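Local coordinates for phosphogluconate dehydrogenase NAD-binding putative C-terminal domain-containing protein (Sinorhizobium meliloti, PDB 4EZB) that is of unknown function but is probably an oxidoreductase with a Rossmann-like nucleotide-binding domain, at residues G138-R150 with P159-A171. Residues are numbered along the deposited sequence; the frame is centred on the assembly and turned at random.
Sequences GKGSFVEGAVMAR and PILVAGRRAVEVA
Pro-159 packs on Met-148 at the loop end of an antiparallel beta hairpin, strands 141-147 and 159-163, in what is probably a Rossmann-type sheet: 141-147 continues the parallel order beside 116-119, 159-163 reverses it, and 180-185 flanks 159-163 on its far side. The Pro-159 ring packs its CG 3.7 Å from CB of selenomethionine Met-148 and also meets Ala-149 CB, while its carbonyl accepts the Met-148 N-H. Ile-160 runs alongside Val-147, Ile-160 CG1 4.2 Å from Val-147 CG2. On the other face, Leu-161 crosses Met-148; bends at chi2 and chi3 (-52° and -60°) fold the latter back, setting SE 3.9 Å from Leu-161 CD1. The backbones of Leu-161 and Ala-146 are doubly hydrogen-bonded, as are those of Ala-163 and Glu-144. Between these pairs, Val-162 faces Gly-145, and its CB touches Val-143 CG1 at 3.6 Å. Ala-163 CB lies against the Glu-144 carboxylate, whose OE1 and OE2 accept hydrogen bonds from Ser-192 N and Ala-191 N. Gly-164 begins a type I turn into helix 167-175, which lays Ala-167 and Val-170 under the Val-143 methyls. The Arg-166 guanidinium grips Glu-169 side-on through NE and NH2, a grip that holds its plane; NH1 also donates to Glu-114 O and, at 2.9 Å, to Ser-141 OG, only 8° out of that plane. A leucine in place of Arg-166 would probably leave Glu-169 without its charge partner and untie the turn from Ser-141. At this helix N-cap, a water accepts from Arg-166 N and donates to Phe-142 O.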
loop_
_atom_site.group_PDB
_atom_site.type_symbol
_atom_site.label_atom_id
_atom_site.label_comp_id
_atom_site.label_asym_id
_atom_site.label_seq_id
_atom_site.Cartn_x
_atom_site.Cartn_y
_atom_site.Cartn_z
ATOM N N GLY A 138 -26.645 5.511 -33.308
ATOM C CA GLY A 138 -26.436 6.110 -34.619
ATOM C C GLY A 138 -25.556 5.186 -35.429
ATOM O O GLY A 138 -25.501 3.993 -35.150
ATOM N N LYS A 139 -24.825 5.739 -36.395
ATOM C CA LYS A 139 -24.041 4.935 -37.344
ATOM C C LYS A 139 -22.537 4.865 -37.051
ATOM O O LYS A 139 -21.820 4.014 -37.583
ATOM C CB LYS A 139 -24.232 5.490 -38.758
ATOM C CG LYS A 139 -25.680 5.761 -39.148
ATOM C CD LYS A 139 -25.783 6.525 -40.463
ATOM C CE LYS A 139 -25.291 5.676 -41.631
ATOM N NZ LYS A 139 -25.835 4.285 -41.578
ATOM N N GLY A 140 -22.049 5.772 -36.223
ATOM C CA GLY A 140 -20.617 5.850 -35.951
ATOM C C GLY A 140 -20.094 4.808 -34.990
ATOM O O GLY A 140 -20.861 4.141 -34.298
ATOM N N SER A 141 -18.768 4.681 -34.963
ATOM C CA SER A 141 -18.051 3.810 -34.037
ATOM C C SER A 141 -17.609 4.600 -32.802
ATOM O O SER A 141 -17.434 5.809 -32.874
ATOM C CB SER A 141 -16.796 3.240 -34.723
ATOM O OG SER A 141 -17.118 2.454 -35.858
ATOM N N PHE A 142 -17.402 3.900 -31.692
ATOM C CA PHE A 142 -16.983 4.505 -30.440
ATOM C C PHE A 142 -15.629 3.923 -30.027
ATOM O O PHE A 142 -15.443 2.727 -30.109
ATOM C CB PHE A 142 -18.024 4.225 -29.345
ATOM C CG PHE A 142 -17.634 4.760 -27.973
ATOM C CD1 PHE A 142 -17.925 6.063 -27.617
ATOM C CD2 PHE A 142 -16.974 3.945 -27.053
ATOM C CE1 PHE A 142 -17.586 6.548 -26.345
ATOM C CE2 PHE A 142 -16.610 4.420 -25.787
ATOM C CZ PHE A 142 -16.914 5.727 -25.435
ATOM N N VAL A 143 -14.669 4.762 -29.632
ATOM C CA VAL A 143 -13.435 4.248 -29.042
ATOM C C VAL A 143 -13.317 4.942 -27.692
ATOM O O VAL A 143 -13.523 6.136 -27.578
ATOM C CB VAL A 143 -12.173 4.500 -29.911
ATOM C CG1 VAL A 143 -10.902 4.263 -29.115
ATOM C CG2 VAL A 143 -12.164 3.593 -31.152
ATOM N N GLU A 144 -12.980 4.205 -26.659
ATOM C CA GLU A 144 -12.848 4.865 -25.371
ATOM C C GLU A 144 -11.407 5.292 -25.129
ATOM O O GLU A 144 -10.507 4.471 -25.226
ATOM C CB GLU A 144 -13.307 3.906 -24.279
ATOM C CG GLU A 144 -12.983 4.457 -22.899
ATOM C CD GLU A 144 -12.272 3.468 -22.023
ATOM O OE1 GLU A 144 -12.165 3.750 -20.823
ATOM O OE2 GLU A 144 -11.834 2.416 -22.515
ATOM N N GLY A 145 -11.177 6.563 -24.808
ATOM C CA GLY A 145 -9.824 7.004 -24.463
ATOM C C GLY A 145 -9.674 7.485 -23.032
ATOM O O GLY A 145 -10.663 7.844 -22.352
ATOM N N ALA A 146 -8.432 7.513 -22.567
ATOM C CA ALA A 146 -8.130 8.039 -21.249
ATOM C C ALA A 146 -6.802 8.770 -21.303
ATOM O O ALA A 146 -5.777 8.211 -21.708
ATOM C CB ALA A 146 -8.111 6.926 -20.216
ATOM N N VAL A 147 -6.839 10.032 -20.913
ATOM C CA VAL A 147 -5.688 10.914 -21.020
ATOM C C VAL A 147 -4.850 10.698 -19.777
ATOM O O VAL A 147 -5.383 10.723 -18.675
ATOM C CB VAL A 147 -6.135 12.358 -21.169
ATOM C CG1 VAL A 147 -4.932 13.278 -21.400
ATOM C CG2 VAL A 147 -7.149 12.450 -22.315
HETATM N N MSE A 148 -3.551 10.445 -19.968
HETATM C CA MSE A 148 -2.705 9.916 -18.883
HETATM C C MSE A 148 -1.879 10.952 -18.167
HETATM O O MSE A 148 -1.216 10.650 -17.169
HETATM C CB MSE A 148 -1.732 8.852 -19.408
HETATM C CG MSE A 148 -2.445 7.606 -19.926
HETATM SE SE MSE A 148 -3.700 6.910 -18.563
HETATM C CE MSE A 148 -2.377 6.569 -17.132
ATOM N N ALA A 149 -1.887 12.172 -18.677
ATOM C CA ALA A 149 -1.148 13.265 -18.063
ATOM C C ALA A 149 -1.909 14.551 -18.307
ATOM O O ALA A 149 -2.814 14.589 -19.140
ATOM C CB ALA A 149 0.252 13.355 -18.669
ATOM N N ARG A 150 -1.528 15.615 -17.609
ATOM C CA ARG A 150 -2.046 16.936 -17.937
ATOM C C ARG A 150 -1.590 17.324 -19.344
ATOM O O ARG A 150 -0.503 16.944 -19.787
ATOM C CB ARG A 150 -1.633 17.969 -16.887
ATOM C CG ARG A 150 -2.291 17.753 -15.526
ATOM C CD ARG A 150 -2.475 19.055 -14.752
ATOM N NE ARG A 150 -1.200 19.664 -14.360
ATOM C CZ ARG A 150 -0.616 20.684 -14.991
ATOM N NH1 ARG A 150 -1.181 21.238 -16.062
ATOM N NH2 ARG A 150 0.543 21.153 -14.547
ATOM N N PRO A 159 0.167 11.409 -23.461
ATOM C CA PRO A 159 -0.153 9.974 -23.520
ATOM C C PRO A 159 -1.666 9.750 -23.390
ATOM O O PRO A 159 -2.292 10.191 -22.410
ATOM C CB PRO A 159 0.605 9.380 -22.318
ATOM C CG PRO A 159 0.885 10.546 -21.405
ATOM C CD PRO A 159 1.035 11.745 -22.311
ATOM N N ILE A 160 -2.241 9.112 -24.411
ATOM C CA ILE A 160 -3.649 8.696 -24.386
ATOM C C ILE A 160 -3.727 7.174 -24.511
ATOM O O ILE A 160 -3.061 6.589 -25.354
ATOM C CB ILE A 160 -4.462 9.414 -25.486
ATOM C CG1 ILE A 160 -4.544 10.907 -25.160
ATOM C CG2 ILE A 160 -5.866 8.821 -25.604
ATOM C CD1 ILE A 160 -5.046 11.811 -26.275
ATOM N N LEU A 161 -4.493 6.531 -23.624
ATOM C CA LEU A 161 -4.848 5.134 -23.807
ATOM C C LEU A 161 -6.209 5.032 -24.506
ATOM O O LEU A 161 -7.126 5.795 -24.191
ATOM C CB LEU A 161 -4.873 4.419 -22.458
ATOM C CG LEU A 161 -3.535 4.402 -21.655
ATOM C CD1 LEU A 161 -3.629 3.518 -20.416
ATOM C CD2 LEU A 161 -2.335 3.979 -22.506
ATOM N N VAL A 162 -6.332 4.097 -25.441
ATOM C CA VAL A 162 -7.604 3.831 -26.142
ATOM C C VAL A 162 -7.993 2.339 -26.112
ATOM O O VAL A 162 -7.131 1.445 -26.091
ATOM C CB VAL A 162 -7.603 4.420 -27.580
ATOM C CG1 VAL A 162 -7.721 5.937 -27.527
ATOM C CG2 VAL A 162 -6.327 4.050 -28.334
ATOM N N ALA A 163 -9.291 2.063 -26.075
ATOM C CA ALA A 163 -9.792 0.693 -26.082
ATOM C C ALA A 163 -11.058 0.624 -26.933
ATOM O O ALA A 163 -11.908 1.510 -26.845
ATOM C CB ALA A 163 -10.127 0.265 -24.661
ATOM N N GLY A 164 -11.214 -0.451 -27.699
ATOM C CA GLY A 164 -12.439 -0.654 -28.496
ATOM C C GLY A 164 -12.122 -1.423 -29.758
ATOM O O GLY A 164 -10.940 -1.637 -30.076
ATOM N N ARG A 165 -13.168 -1.861 -30.464
ATOM C CA ARG A 165 -13.006 -2.566 -31.730
ATOM C C ARG A 165 -11.940 -1.854 -32.581
ATOM O O ARG A 165 -10.962 -2.478 -32.999
ATOM C CB ARG A 165 -14.350 -2.650 -32.474
ATOM C CG ARG A 165 -14.646 -3.984 -33.140
ATOM C CD ARG A 165 -15.712 -3.880 -34.235
ATOM N NE ARG A 165 -17.006 -3.360 -33.764
ATOM C CZ ARG A 165 -18.138 -4.066 -33.676
ATOM N NH1 ARG A 165 -19.252 -3.484 -33.235
ATOM N NH2 ARG A 165 -18.169 -5.349 -34.026
ATOM N N ARG A 166 -12.084 -0.534 -32.750
ATOM C CA ARG A 166 -11.210 0.247 -33.643
ATOM C C ARG A 166 -10.063 1.017 -32.978
ATOM O O ARG A 166 -9.422 1.859 -33.609
ATOM C CB ARG A 166 -12.057 1.154 -34.546
ATOM C CG ARG A 166 -13.028 0.335 -35.403
ATOM C CD ARG A 166 -14.007 1.196 -36.190
ATOM N NE ARG A 166 -13.347 1.911 -37.274
ATOM C CZ ARG A 166 -13.934 2.816 -38.062
ATOM N NH1 ARG A 166 -15.226 3.128 -37.912
ATOM N NH2 ARG A 166 -13.213 3.421 -38.994
ATOM N N ALA A 167 -9.775 0.694 -31.728
ATOM C CA ALA A 167 -8.677 1.342 -30.996
ATOM C C ALA A 167 -7.316 1.222 -31.693
ATOM O O ALA A 167 -6.576 2.199 -31.772
ATOM C CB ALA A 167 -8.584 0.792 -29.574
ATOM N N VAL A 168 -6.977 0.033 -32.189
ATOM C CA VAL A 168 -5.678 -0.150 -32.873
ATOM C C VAL A 168 -5.675 0.775 -34.080
ATOM O O VAL A 168 -4.755 1.569 -34.250
ATOM C CB VAL A 168 -5.442 -1.620 -33.283
ATOM C CG1 VAL A 168 -4.334 -1.748 -34.318
ATOM C CG2 VAL A 168 -5.166 -2.455 -32.041
ATOM N N GLU A 169 -6.748 0.693 -34.873
ATOM C CA GLU A 169 -6.938 1.523 -36.044
ATOM C C GLU A 169 -6.832 3.024 -35.792
ATOM O O GLU A 169 -6.125 3.704 -36.532
ATOM C CB GLU A 169 -8.255 1.171 -36.750
ATOM C CG GLU A 169 -8.608 2.131 -37.868
ATOM C CD GLU A 169 -10.052 2.033 -38.282
ATOM O OE1 GLU A 169 -10.726 1.014 -37.980
ATOM O OE2 GLU A 169 -10.518 2.995 -38.914
ATOM N N VAL A 170 -7.515 3.554 -34.764
ATOM C CA VAL A 170 -7.408 4.990 -34.486
ATOM C C VAL A 170 -6.051 5.382 -33.919
ATOM O O VAL A 170 -5.520 6.408 -34.293
ATOM C CB VAL A 170 -8.578 5.605 -33.643
ATOM C CG1 VAL A 170 -9.911 5.193 -34.204
ATOM C CG2 VAL A 170 -8.500 5.268 -32.156
ATOM N N ALA A 171 -5.495 4.575 -33.022
ATOM C CA ALA A 171 -4.146 4.821 -32.521
ATOM C C ALA A 171 -3.199 4.985 -33.719
ATOM O O ALA A 171 -2.550 6.012 -33.854
ATOM C CB ALA A 171 -3.683 3.685 -31.610
HETATM O O HOH W 1 -16.951 -0.232 -33.989
HETATM O O HOH W 2 -14.487 0.974 -32.079
#